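Long-range contacts in DegV family protein (Thermus thermophilus, PDB 2DT8), which binds fatty acids, here a molecule of palmitic acid, and, as in other DegV family proteins, probably serves in bacterial lipid handling: residues 29-34 and 60-65; 153-158 and 188-193; 225-230 and 273-278. All coordinates share one frame; numbering follows the deposited sequence.

Contact 1 (29-34 and 60-65); sequences YVNLSG and TTSQPS. With PLM (palmitic acid), chain C.
The carboxamide of N31 meets T60 and S62 across the antiparallel pairing of strands 24-32 and 60-62, in the mixed sheet of the DegV fold's N-terminal half: both N-H bonds of ND2 lie in the amide plane and end on hydroxyls at its edge. T60 OG1 is 3.1 Å from N31 ND2 and S62 OG is also 3.1 Å from N31 ND2, the latter bond almost straight at 178°, an arrangement consistent with the modelled flip of the amide. The Y29 ring, on the same face of the sheet, is met near its plane by S62 O, which approaches the rim at CD1; the Y29 side chain also touches I36 and R38.

Y29 with S62 and N31 with T60 are the hydrogen-bonded pairs, and the 2.7 Å bond from N31 N to T60 O is the shortest of their four backbone bonds. V30 and T61, between them, form a non-hydrogen-bonded pair and point to the other face, where helix 262-268 packs.

On that face sits the acid group of palmitate. T61 has OG1 between its backbone N and carbonyl carbon (chi1 59°), which places the hydroxyl to donate to PLM O2, at 2.7 Å from T61 OG1. H267 NE2 is a second partner of this hydroxyl, and S93 OG also binds the fatty acid.

On the N31 face a water closes a small polar ring: it donates to N31 OD1 at 2.8 Å and is hydrogen-bonded to S62 OG, also at 2.8 Å.

Contact 2 (153-158 and 188-193); sequences HFVRFS and LTLKEG. With PLM (palmitic acid), chain C.
F157 is sandwiched. L188 CB sits over one face of its ring, offset toward the rim and 3.8 Å from the centroid, a CH-pi contact; palmitate CD lies over the centre of the opposite face. Chi1 of F157 (68°) sets CG between the backbone N and the carbonyl carbon; the far end of the ring reaches L188, and the two side chains cross at a slant. L190 CD1 adds to the apolar patch, 3.9 Å from F157 CE1 and 3.9 Å from PLM CB.

Here strand 154-158, at the edge of the four-stranded sheet, meets the hairpin of strands 185-191 and 194-201. The backbone link is a single antiparallel bridge between F157 and L188, bonded both ways.

Beyond it the chains diverge, and side chains take over. T189 OG1 donates to V155 O at 2.8 Å. R156, bent at chi2, curls back alongside T189, and its NH1 gives V155 O a second bond of 2.9 Å, with the carbonyl oxygen in the guanidinium plane. The two donors come from opposite faces of the carbonyl. F154 CE1 lies against one face of the guanidinium.

The chemistry is divided accordingly. Toward the fatty acid the side chains of V155, F157 and L190 are apolar, though L190 N is buried without a partner, whereas on the R156 side one carbonyl takes two donors, and a water accepting from both R156 NH2 and K191 NZ would probably ease the repulsion between these like charges.

Contact 3 (225-230 and 273-278); sequences IRAYFL and YGFYAY. With PLM (palmitic acid), chain C.
Strands 225-230 and 273-278 run antiparallel, the axes of these short segments making 158°, and the hydrogen-bonded pairs R226 with Y278, Y228 with Y276 and L230 with G274 enclose the non-hydrogen-bonded pairs A227 with A277 and F229 with F275. They are the two inner strands of the mixed four-stranded sheet in the C-terminal half of the DegV fold.

R226 and Y278 run side by side. The arginine is extended from CG to NE, its CB lies over the tyrosine ring, and its guanidinium plane stands 89° from that ring. R226 NH1 donates to Y278 OH at 2.9 Å, the oxygen lying at the guanidinium edge, in its plane. The charge has stronger mates outside the pair, E131 on NH1 and E253 on NE. An alanine at R226 would probably deprive E131 and E253 of this countercharge and Y278 OH of this donor.

On the other face F229 and F275 point the same way with planes at 30°, but their rings are slid apart and barely overlap; F229 CE2 comes to 3.6 Å from F275 CD1. Back on the R226 side, L230 CD1 lies 3.4 Å from the palmitate end carbon CG, and Y276 CD2 touches that same carbon at 3.6 Å. Farther along this face one water joins two phenols, hydrogen-bonded to Y228 OH at 2.8 Å and, in the ring plane of Y278, to Y278 OH at 2.6 Å.

How the contacts relate
Palmitate is what joins the three contacts. Contact 1 holds its acid end, while contact 2 lines the far part of the chain and contact 3 meets the terminal carbon. Contact 1 stands apart, its centre about 24 Å from that of contact 2 and about 26 Å from that of contact 3; the ligand spans from the sheet of strand 24-32 to that of strands 154-158, 225-231 and 273-279. Contacts 2 and 3, with centres about 10 Å apart, share this second sheet: strands 154-158 and 273-279 are neighbours, probably hydrogen-bonded from A277 N to F154 O at 2.8 Å. The zinc ligand E67, near contact 1 in sequence, has its side chain about 10 Å from that of Y29.

Contact 1 (29-34 and 60-65)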
loop_
_atom_site.group_PDB
_atom_site.type_symbol
_atom_site.label_atom_id
_atom_site.label_comp_id
_atom_site.label_asym_id
_atom_site.label_seq_id
_atom_site.Cartn_x
_atom_site.Cartn_y
_atom_site.Cartn_z
ATOM N N TYR A 29 12.810 5.134 3.522
ATOM C CA TYR A 29 14.103 4.475 3.475
ATOM C C TYR A 29 14.167 3.137 4.160
ATOM O O TYR A 29 13.424 2.862 5.098
ATOM C CB TYR A 29 15.162 5.378 4.114
ATOM C CG TYR A 29 15.093 6.805 3.647
ATOM C CD1 TYR A 29 14.181 7.699 4.210
ATOM C CD2 TYR A 29 15.905 7.248 2.613
ATOM C CE1 TYR A 29 14.079 9.011 3.742
ATOM C CE2 TYR A 29 15.811 8.558 2.137
ATOM C CZ TYR A 29 14.898 9.426 2.707
ATOM O OH TYR A 29 14.807 10.715 2.244
ATOM N N VAL A 30 15.096 2.324 3.677
ATOM C CA VAL A 30 15.368 1.011 4.223
ATOM C C VAL A 30 16.762 1.082 4.846
ATOM O O VAL A 30 17.715 1.543 4.211
ATOM C CB VAL A 30 15.372 -0.063 3.123
ATOM C CG1 VAL A 30 15.732 -1.406 3.720
ATOM C CG2 VAL A 30 14.008 -0.128 2.458
ATOM N N ASN A 31 16.858 0.626 6.091
ATOM C CA ASN A 31 18.118 0.592 6.832
ATOM C C ASN A 31 18.565 -0.866 6.815
ATOM O O ASN A 31 17.906 -1.733 7.398
ATOM C CB ASN A 31 17.884 1.076 8.266
ATOM C CG ASN A 31 17.219 2.435 8.305
ATOM O OD1 ASN A 31 17.689 3.381 7.668
ATOM N ND2 ASN A 31 16.122 2.543 9.049
ATOM N N LEU A 32 19.679 -1.118 6.129
ATOM C CA LEU A 32 20.216 -2.462 5.973
ATOM C C LEU A 32 21.723 -2.386 5.713
ATOM O O LEU A 32 22.233 -1.429 5.145
ATOM C CB LEU A 32 19.525 -3.142 4.785
ATOM C CG LEU A 32 19.835 -4.614 4.516
ATOM C CD1 LEU A 32 19.111 -5.471 5.536
ATOM C CD2 LEU A 32 19.396 -4.983 3.107
ATOM N N SER A 33 22.389 -3.462 6.169
ATOM C CA SER A 33 23.825 -3.494 5.974
ATOM C C SER A 33 24.595 -2.272 6.512
ATOM O O SER A 33 25.651 -1.885 6.028
ATOM C CB SER A 33 24.270 -3.572 4.506
ATOM O OG SER A 33 23.586 -4.611 3.833
ATOM N N GLY A 34 23.932 -1.657 7.504
ATOM C CA GLY A 34 24.566 -0.512 8.129
ATOM C C GLY A 34 24.390 0.825 7.342
ATOM O O GLY A 34 24.844 1.921 7.694
ATOM N N THR A 60 15.272 -2.381 8.722
ATOM C CA THR A 60 14.368 -1.534 9.476
ATOM C C THR A 60 14.056 -0.481 8.410
ATOM O O THR A 60 14.679 -0.421 7.358
ATOM C CB THR A 60 14.801 -0.889 10.827
ATOM O OG1 THR A 60 15.969 -0.099 10.602
ATOM C CG2 THR A 60 15.142 -2.001 11.823
ATOM N N THR A 61 13.080 0.367 8.779
ATOM C CA THR A 61 12.671 1.377 7.823
ATOM C C THR A 61 12.481 2.764 8.499
ATOM O O THR A 61 12.381 2.815 9.726
ATOM C CB THR A 61 11.334 1.056 7.044
ATOM O OG1 THR A 61 10.263 0.887 7.980
ATOM C CG2 THR A 61 11.501 -0.251 6.285
ATOM N N SER A 62 12.467 3.842 7.720
ATOM C CA SER A 62 12.319 5.179 8.267
ATOM C C SER A 62 11.382 6.024 7.400
ATOM O O SER A 62 11.410 5.974 6.178
ATOM C CB SER A 62 13.673 5.890 8.314
ATOM O OG SER A 62 14.561 5.230 9.201
ATOM N N GLN A 63 10.594 6.840 8.120
ATOM C CA GLN A 63 9.620 7.641 7.404
ATOM C C GLN A 63 10.385 8.917 7.018
ATOM O O GLN A 63 11.471 9.178 7.516
ATOM C CB GLN A 63 8.459 8.051 8.352
ATOM C CG GLN A 63 8.844 9.108 9.397
ATOM C CD GLN A 63 9.383 8.501 10.664
ATOM O OE1 GLN A 63 10.048 7.469 10.639
ATOM N NE2 GLN A 63 9.103 9.147 11.794
ATOM N N PRO A 64 9.752 9.673 6.102
ATOM C CA PRO A 64 10.407 10.892 5.669
ATOM C C PRO A 64 10.380 12.002 6.759
ATOM O O PRO A 64 9.525 11.910 7.648
ATOM C CB PRO A 64 9.572 11.462 4.450
ATOM C CG PRO A 64 8.733 10.267 4.068
ATOM C CD PRO A 64 8.476 9.559 5.381
ATOM N N SER A 65 11.274 12.982 6.717
ATOM C CA SER A 65 11.307 14.030 7.733
ATOM C C SER A 65 10.348 15.136 7.316
ATOM O O SER A 65 9.879 15.176 6.172
ATOM C CB SER A 65 12.702 14.642 7.801
ATOM O OG SER A 65 12.969 15.394 6.623
HETATM C C1 PLM C . 8.186 3.499 8.284
HETATM O O1 PLM C . 7.491 4.513 8.806
HETATM O O2 PLM C . 9.305 3.269 8.691
HETATM C C2 PLM C . 7.570 2.645 7.195
HETATM C C3 PLM C . 6.700 1.562 7.843
HETATM C C4 PLM C . 6.103 0.650 6.769
HETATM C C5 PLM C . 5.209 -0.391 7.441
HETATM C C6 PLM C . 4.521 -1.257 6.388
HETATM C C7 PLM C . 3.677 -2.303 7.090
HETATM C C8 PLM C . 2.828 -3.041 6.082
HETATM C C9 PLM C . 1.768 -3.831 6.846
HETATM C CA PLM C . 1.303 -5.006 6.009
HETATM C CB PLM C . 0.205 -4.516 5.083
HETATM C CC PLM C . 0.729 -4.510 3.658
HETATM C CD PLM C . -0.190 -5.352 2.793
HETATM C CE PLM C . 0.432 -5.498 1.407
HETATM C CF PLM C . -0.428 -6.439 0.549
HETATM C CG PLM C . -1.648 -5.683 0.021
HETATM O O HOH W 1 17.011 6.045 8.254
#

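Contact 2 (153-158 and 188-193)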
loop_
_atom_site.group_PDB
_atom_site.type_symbol
_atom_site.label_atom_id
_atom_site.label_comp_id
_atom_site.label_asym_id
_atom_site.label_seq_id
_atom_site.Cartn_x
_atom_site.Cartn_y
_atom_site.Cartn_z
ATOM N N HIS A 153 -13.426 -0.662 0.989
ATOM C CA HIS A 153 -12.469 -1.251 0.063
ATOM C C HIS A 153 -12.158 -2.657 0.547
ATOM O O HIS A 153 -12.624 -3.095 1.610
ATOM C CB HIS A 153 -11.195 -0.396 -0.125
ATOM C CG HIS A 153 -10.307 -0.306 1.077
ATOM N ND1 HIS A 153 -10.319 0.781 1.925
ATOM C CD2 HIS A 153 -9.318 -1.118 1.518
ATOM C CE1 HIS A 153 -9.369 0.636 2.833
ATOM N NE2 HIS A 153 -8.747 -0.508 2.608
ATOM N N PHE A 154 -11.409 -3.382 -0.267
ATOM C CA PHE A 154 -11.086 -4.757 0.036
ATOM C C PHE A 154 -9.591 -4.999 0.011
ATOM O O PHE A 154 -8.885 -4.415 -0.800
ATOM C CB PHE A 154 -11.732 -5.653 -1.022
ATOM C CG PHE A 154 -11.454 -7.107 -0.839
ATOM C CD1 PHE A 154 -12.234 -7.861 0.024
ATOM C CD2 PHE A 154 -10.400 -7.723 -1.516
ATOM C CE1 PHE A 154 -11.979 -9.220 0.212
ATOM C CE2 PHE A 154 -10.140 -9.079 -1.329
ATOM C CZ PHE A 154 -10.930 -9.822 -0.467
ATOM N N VAL A 155 -9.125 -5.845 0.922
ATOM C CA VAL A 155 -7.727 -6.248 0.928
ATOM C C VAL A 155 -7.520 -7.579 1.632
ATOM O O VAL A 155 -8.065 -7.829 2.706
ATOM C CB VAL A 155 -6.769 -5.180 1.561
ATOM C CG1 VAL A 155 -7.251 -4.757 2.946
ATOM C CG2 VAL A 155 -5.341 -5.757 1.641
ATOM N N ARG A 156 -6.764 -8.455 0.975
ATOM C CA ARG A 156 -6.388 -9.737 1.545
ATOM C C ARG A 156 -4.973 -10.021 1.090
ATOM O O ARG A 156 -4.604 -9.720 -0.045
ATOM C CB ARG A 156 -7.280 -10.880 1.045
ATOM C CG ARG A 156 -8.660 -10.942 1.672
ATOM C CD ARG A 156 -8.602 -11.234 3.165
ATOM N NE ARG A 156 -9.943 -11.425 3.728
ATOM C CZ ARG A 156 -10.796 -10.440 3.997
ATOM N NH1 ARG A 156 -10.466 -9.178 3.763
ATOM N NH2 ARG A 156 -11.994 -10.715 4.507
ATOM N N PHE A 157 -4.175 -10.587 1.979
ATOM C CA PHE A 157 -2.824 -10.975 1.600
ATOM C C PHE A 157 -2.336 -12.105 2.482
ATOM O O PHE A 157 -2.894 -12.373 3.548
ATOM C CB PHE A 157 -1.833 -9.791 1.652
ATOM C CG PHE A 157 -1.544 -9.262 3.037
ATOM C CD1 PHE A 157 -2.438 -8.400 3.680
ATOM C CD2 PHE A 157 -0.345 -9.574 3.675
ATOM C CE1 PHE A 157 -2.128 -7.852 4.935
ATOM C CE2 PHE A 157 -0.027 -9.035 4.929
ATOM C CZ PHE A 157 -0.925 -8.168 5.563
ATOM N N SER A 158 -1.317 -12.807 1.997
ATOM C CA SER A 158 -0.693 -13.881 2.757
ATOM C C SER A 158 0.806 -13.598 2.755
ATOM O O SER A 158 1.297 -12.787 1.957
ATOM C CB SER A 158 -0.989 -15.236 2.115
ATOM O OG SER A 158 -0.554 -16.304 2.945
ATOM N N LEU A 188 -4.430 -12.494 5.791
ATOM C CA LEU A 188 -4.517 -11.252 6.549
ATOM C C LEU A 188 -5.247 -10.136 5.817
ATOM O O LEU A 188 -5.458 -10.198 4.609
ATOM C CB LEU A 188 -3.097 -10.779 6.880
ATOM C CG LEU A 188 -2.196 -11.811 7.571
ATOM C CD1 LEU A 188 -0.842 -11.185 7.872
ATOM C CD2 LEU A 188 -2.848 -12.299 8.851
ATOM N N THR A 189 -5.613 -9.101 6.566
ATOM C CA THR A 189 -6.296 -7.940 5.996
ATOM C C THR A 189 -5.899 -6.729 6.838
ATOM O O THR A 189 -4.972 -6.803 7.652
ATOM C CB THR A 189 -7.852 -8.146 6.012
ATOM O OG1 THR A 189 -8.499 -7.065 5.322
ATOM C CG2 THR A 189 -8.381 -8.214 7.441
ATOM N N LEU A 190 -6.550 -5.600 6.589
ATOM C CA LEU A 190 -6.333 -4.401 7.388
ATOM C C LEU A 190 -7.709 -3.852 7.734
ATOM O O LEU A 190 -8.620 -3.891 6.910
ATOM C CB LEU A 190 -5.551 -3.324 6.624
ATOM C CG LEU A 190 -4.031 -3.495 6.529
ATOM C CD1 LEU A 190 -3.688 -4.341 5.326
ATOM C CD2 LEU A 190 -3.364 -2.128 6.415
ATOM N N LYS A 191 -7.868 -3.377 8.961
ATOM C CA LYS A 191 -9.121 -2.762 9.390
ATOM C C LYS A 191 -8.700 -1.510 10.142
ATOM O O LYS A 191 -7.825 -1.566 11.004
ATOM C CB LYS A 191 -9.923 -3.697 10.306
ATOM C CG LYS A 191 -10.425 -4.949 9.592
ATOM C CD LYS A 191 -11.399 -4.600 8.465
ATOM C CE LYS A 191 -11.751 -5.838 7.650
ATOM N NZ LYS A 191 -12.758 -5.544 6.592
ATOM N N GLU A 192 -9.286 -0.473 9.819
ATOM C CA GLU A 192 -8.947 0.796 10.435
ATOM C C GLU A 192 -7.466 1.172 10.355
ATOM O O GLU A 192 -6.922 1.848 11.218
ATOM C CB GLU A 192 -9.484 0.844 11.862
ATOM C CG GLU A 192 -10.994 0.929 11.907
ATOM C CD GLU A 192 -11.509 2.189 11.229
ATOM O OE1 GLU A 192 -11.028 3.293 11.572
ATOM O OE2 GLU A 192 -12.393 2.080 10.352
ATOM N N GLY A 193 -6.853 0.662 9.271
ATOM C CA GLY A 193 -5.453 0.983 9.079
ATOM C C GLY A 193 -4.416 0.131 9.830
ATOM O O GLY A 193 -3.217 0.422 9.842
HETATM C C1 PLM C . 8.186 3.499 8.284
HETATM O O1 PLM C . 7.491 4.513 8.806
HETATM O O2 PLM C . 9.305 3.269 8.691
HETATM C C2 PLM C . 7.570 2.645 7.195
HETATM C C3 PLM C . 6.700 1.562 7.843
HETATM C C4 PLM C . 6.103 0.650 6.769
HETATM C C5 PLM C . 5.209 -0.391 7.441
HETATM C C6 PLM C . 4.521 -1.257 6.388
HETATM C C7 PLM C . 3.677 -2.303 7.090
HETATM C C8 PLM C . 2.828 -3.041 6.082
HETATM C C9 PLM C . 1.768 -3.831 6.846
HETATM C CA PLM C . 1.303 -5.006 6.009
HETATM C CB PLM C . 0.205 -4.516 5.083
HETATM C CC PLM C . 0.729 -4.510 3.658
HETATM C CD PLM C . -0.190 -5.352 2.793
HETATM C CE PLM C . 0.432 -5.498 1.407
HETATM C CF PLM C . -0.428 -6.439 0.549
HETATM C CG PLM C . -1.648 -5.683 0.021
HETATM O O HOH W 2 -13.291 -8.231 5.401
#

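Contact 3 (225-230 and 273-278)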
loop_
_atom_site.group_PDB
_atom_site.type_symbol
_atom_site.label_atom_id
_atom_site.label_comp_id
_atom_site.label_asym_id
_atom_site.label_seq_id
_atom_site.Cartn_x
_atom_site.Cartn_y
_atom_site.Cartn_z
ATOM N N ILE A 225 -15.399 -3.070 -10.662
ATOM C CA ILE A 225 -14.395 -3.292 -9.634
ATOM C C ILE A 225 -13.004 -3.140 -10.228
ATOM O O ILE A 225 -12.745 -3.598 -11.342
ATOM C CB ILE A 225 -14.512 -4.714 -9.045
ATOM C CG1 ILE A 225 -15.894 -4.903 -8.411
ATOM C CG2 ILE A 225 -13.386 -4.951 -8.036
ATOM C CD1 ILE A 225 -16.230 -6.337 -8.047
ATOM N N ARG A 226 -12.121 -2.475 -9.490
ATOM C CA ARG A 226 -10.730 -2.299 -9.893
ATOM C C ARG A 226 -9.894 -2.998 -8.829
ATOM O O ARG A 226 -10.068 -2.757 -7.631
ATOM C CB ARG A 226 -10.364 -0.816 -9.973
ATOM C CG ARG A 226 -11.043 -0.082 -11.129
ATOM C CD ARG A 226 -10.822 1.418 -11.061
ATOM N NE ARG A 226 -11.306 2.082 -12.274
ATOM C CZ ARG A 226 -11.394 3.399 -12.424
ATOM N NH1 ARG A 226 -11.042 4.214 -11.436
ATOM N NH2 ARG A 226 -11.830 3.906 -13.573
ATOM N N ALA A 227 -9.005 -3.881 -9.274
ATOM C CA ALA A 227 -8.159 -4.648 -8.370
ATOM C C ALA A 227 -6.672 -4.360 -8.584
ATOM O O ALA A 227 -6.216 -4.092 -9.688
ATOM C CB ALA A 227 -8.438 -6.126 -8.542
ATOM N N TYR A 228 -5.946 -4.480 -7.458
ATOM C CA TYR A 228 -4.529 -4.183 -7.537
ATOM C C TYR A 228 -3.753 -5.335 -6.826
ATOM O O TYR A 228 -3.875 -5.542 -5.625
ATOM C CB TYR A 228 -4.272 -2.818 -6.848
ATOM C CG TYR A 228 -5.047 -1.778 -7.575
ATOM C CD1 TYR A 228 -6.400 -1.602 -7.300
ATOM C CD2 TYR A 228 -4.434 -0.995 -8.553
ATOM C CE1 TYR A 228 -7.134 -0.650 -7.992
ATOM C CE2 TYR A 228 -5.170 -0.049 -9.252
ATOM C CZ TYR A 228 -6.515 0.120 -8.979
ATOM O OH TYR A 228 -7.257 1.053 -9.676
ATOM N N PHE A 229 -2.968 -6.042 -7.657
ATOM C CA PHE A 229 -2.277 -7.193 -7.110
ATOM C C PHE A 229 -0.827 -6.881 -6.764
ATOM O O PHE A 229 -0.152 -6.139 -7.473
ATOM C CB PHE A 229 -2.328 -8.335 -8.135
ATOM C CG PHE A 229 -3.722 -8.812 -8.415
ATOM C CD1 PHE A 229 -4.550 -8.112 -9.295
ATOM C CD2 PHE A 229 -4.227 -9.920 -7.756
ATOM C CE1 PHE A 229 -5.867 -8.523 -9.505
ATOM C CE2 PHE A 229 -5.546 -10.340 -7.960
ATOM C CZ PHE A 229 -6.363 -9.636 -8.838
ATOM N N LEU A 230 -0.362 -7.485 -5.678
ATOM C CA LEU A 230 0.980 -7.243 -5.161
ATOM C C LEU A 230 1.705 -8.524 -4.744
ATOM O O LEU A 230 1.102 -9.500 -4.315
ATOM C CB LEU A 230 0.874 -6.358 -3.914
ATOM C CG LEU A 230 0.263 -4.975 -4.159
ATOM C CD1 LEU A 230 -0.321 -4.413 -2.869
ATOM C CD2 LEU A 230 1.338 -4.059 -4.740
ATOM N N TYR A 273 1.885 -12.011 -1.016
ATOM C CA TYR A 273 1.058 -11.833 -2.209
ATOM C C TYR A 273 -0.358 -11.516 -1.769
ATOM O O TYR A 273 -0.762 -11.864 -0.663
ATOM C CB TYR A 273 1.063 -13.083 -3.107
ATOM C CG TYR A 273 0.453 -14.317 -2.491
ATOM C CD1 TYR A 273 1.208 -15.165 -1.677
ATOM C CD2 TYR A 273 -0.886 -14.645 -2.722
ATOM C CE1 TYR A 273 0.653 -16.298 -1.120
ATOM C CE2 TYR A 273 -1.452 -15.778 -2.162
ATOM C CZ TYR A 273 -0.681 -16.601 -1.364
ATOM O OH TYR A 273 -1.236 -17.731 -0.818
ATOM N N GLY A 274 -1.106 -10.838 -2.630
ATOM C CA GLY A 274 -2.479 -10.509 -2.288
ATOM C C GLY A 274 -2.913 -9.408 -3.257
ATOM O O GLY A 274 -2.292 -9.168 -4.284
ATOM N N PHE A 275 -4.004 -8.741 -2.840
ATOM C CA PHE A 275 -4.521 -7.694 -3.700
ATOM C C PHE A 275 -5.450 -6.739 -2.949
ATOM O O PHE A 275 -6.062 -7.085 -1.947
ATOM C CB PHE A 275 -5.159 -8.051 -5.061
ATOM C CG PHE A 275 -6.469 -8.749 -4.840
ATOM C CD1 PHE A 275 -6.481 -10.097 -4.507
ATOM C CD2 PHE A 275 -7.659 -8.056 -4.997
ATOM C CE1 PHE A 275 -7.691 -10.753 -4.333
ATOM C CE2 PHE A 275 -8.868 -8.721 -4.820
ATOM C CZ PHE A 275 -8.890 -10.069 -4.486
ATOM N N TYR A 276 -5.467 -5.501 -3.472
ATOM C CA TYR A 276 -6.364 -4.530 -2.875
ATOM C C TYR A 276 -7.402 -4.352 -3.984
ATOM O O TYR A 276 -7.177 -4.681 -5.141
ATOM C CB TYR A 276 -5.587 -3.172 -2.803
ATOM C CG TYR A 276 -5.283 -2.825 -1.389
ATOM C CD1 TYR A 276 -6.247 -2.198 -0.605
ATOM C CD2 TYR A 276 -4.030 -3.109 -0.845
ATOM C CE1 TYR A 276 -5.968 -1.866 0.712
ATOM C CE2 TYR A 276 -3.746 -2.767 0.469
ATOM C CZ TYR A 276 -4.708 -2.145 1.245
ATOM O OH TYR A 276 -4.440 -1.821 2.560
ATOM N N ALA A 277 -8.557 -3.822 -3.541
ATOM C CA ALA A 277 -9.608 -3.595 -4.514
ATOM C C ALA A 277 -10.798 -2.542 -4.100
ATOM O O ALA A 277 -10.957 -2.349 -2.898
ATOM C CB ALA A 277 -10.500 -4.836 -4.997
ATOM N N TYR A 278 -11.460 -1.874 -5.036
ATOM C CA TYR A 278 -12.551 -0.964 -4.689
ATOM C C TYR A 278 -13.486 -0.937 -5.879
ATOM O O TYR A 278 -13.151 -1.464 -6.944
ATOM C CB TYR A 278 -12.080 0.459 -4.350
ATOM C CG TYR A 278 -11.618 1.300 -5.513
ATOM C CD1 TYR A 278 -10.297 1.240 -5.956
ATOM C CD2 TYR A 278 -12.492 2.181 -6.154
ATOM C CE1 TYR A 278 -9.856 2.032 -7.000
ATOM C CE2 TYR A 278 -12.058 2.981 -7.211
ATOM C CZ TYR A 278 -10.738 2.901 -7.629
ATOM O OH TYR A 278 -10.300 3.670 -8.676
HETATM C C1 PLM C . 8.186 3.499 8.284
HETATM O O1 PLM C . 7.491 4.513 8.806
HETATM O O2 PLM C . 9.305 3.269 8.691
HETATM C C2 PLM C . 7.570 2.645 7.195
HETATM C C3 PLM C . 6.700 1.562 7.843
HETATM C C4 PLM C . 6.103 0.650 6.769
HETATM C C5 PLM C . 5.209 -0.391 7.441
HETATM C C6 PLM C . 4.521 -1.257 6.388
HETATM C C7 PLM C . 3.677 -2.303 7.090
HETATM C C8 PLM C . 2.828 -3.041 6.082
HETATM C C9 PLM C . 1.768 -3.831 6.846
HETATM C CA PLM C . 1.303 -5.006 6.009
HETATM C CB PLM C . 0.205 -4.516 5.083
HETATM C CC PLM C . 0.729 -4.510 3.658
HETATM C CD PLM C . -0.190 -5.352 2.793
HETATM C CE PLM C . 0.432 -5.498 1.407
HETATM C CF PLM C . -0.428 -6.439 0.549
HETATM C CG PLM C . -1.648 -5.683 0.021
HETATM O O HOH W 3 -7.723 3.717 -8.943
#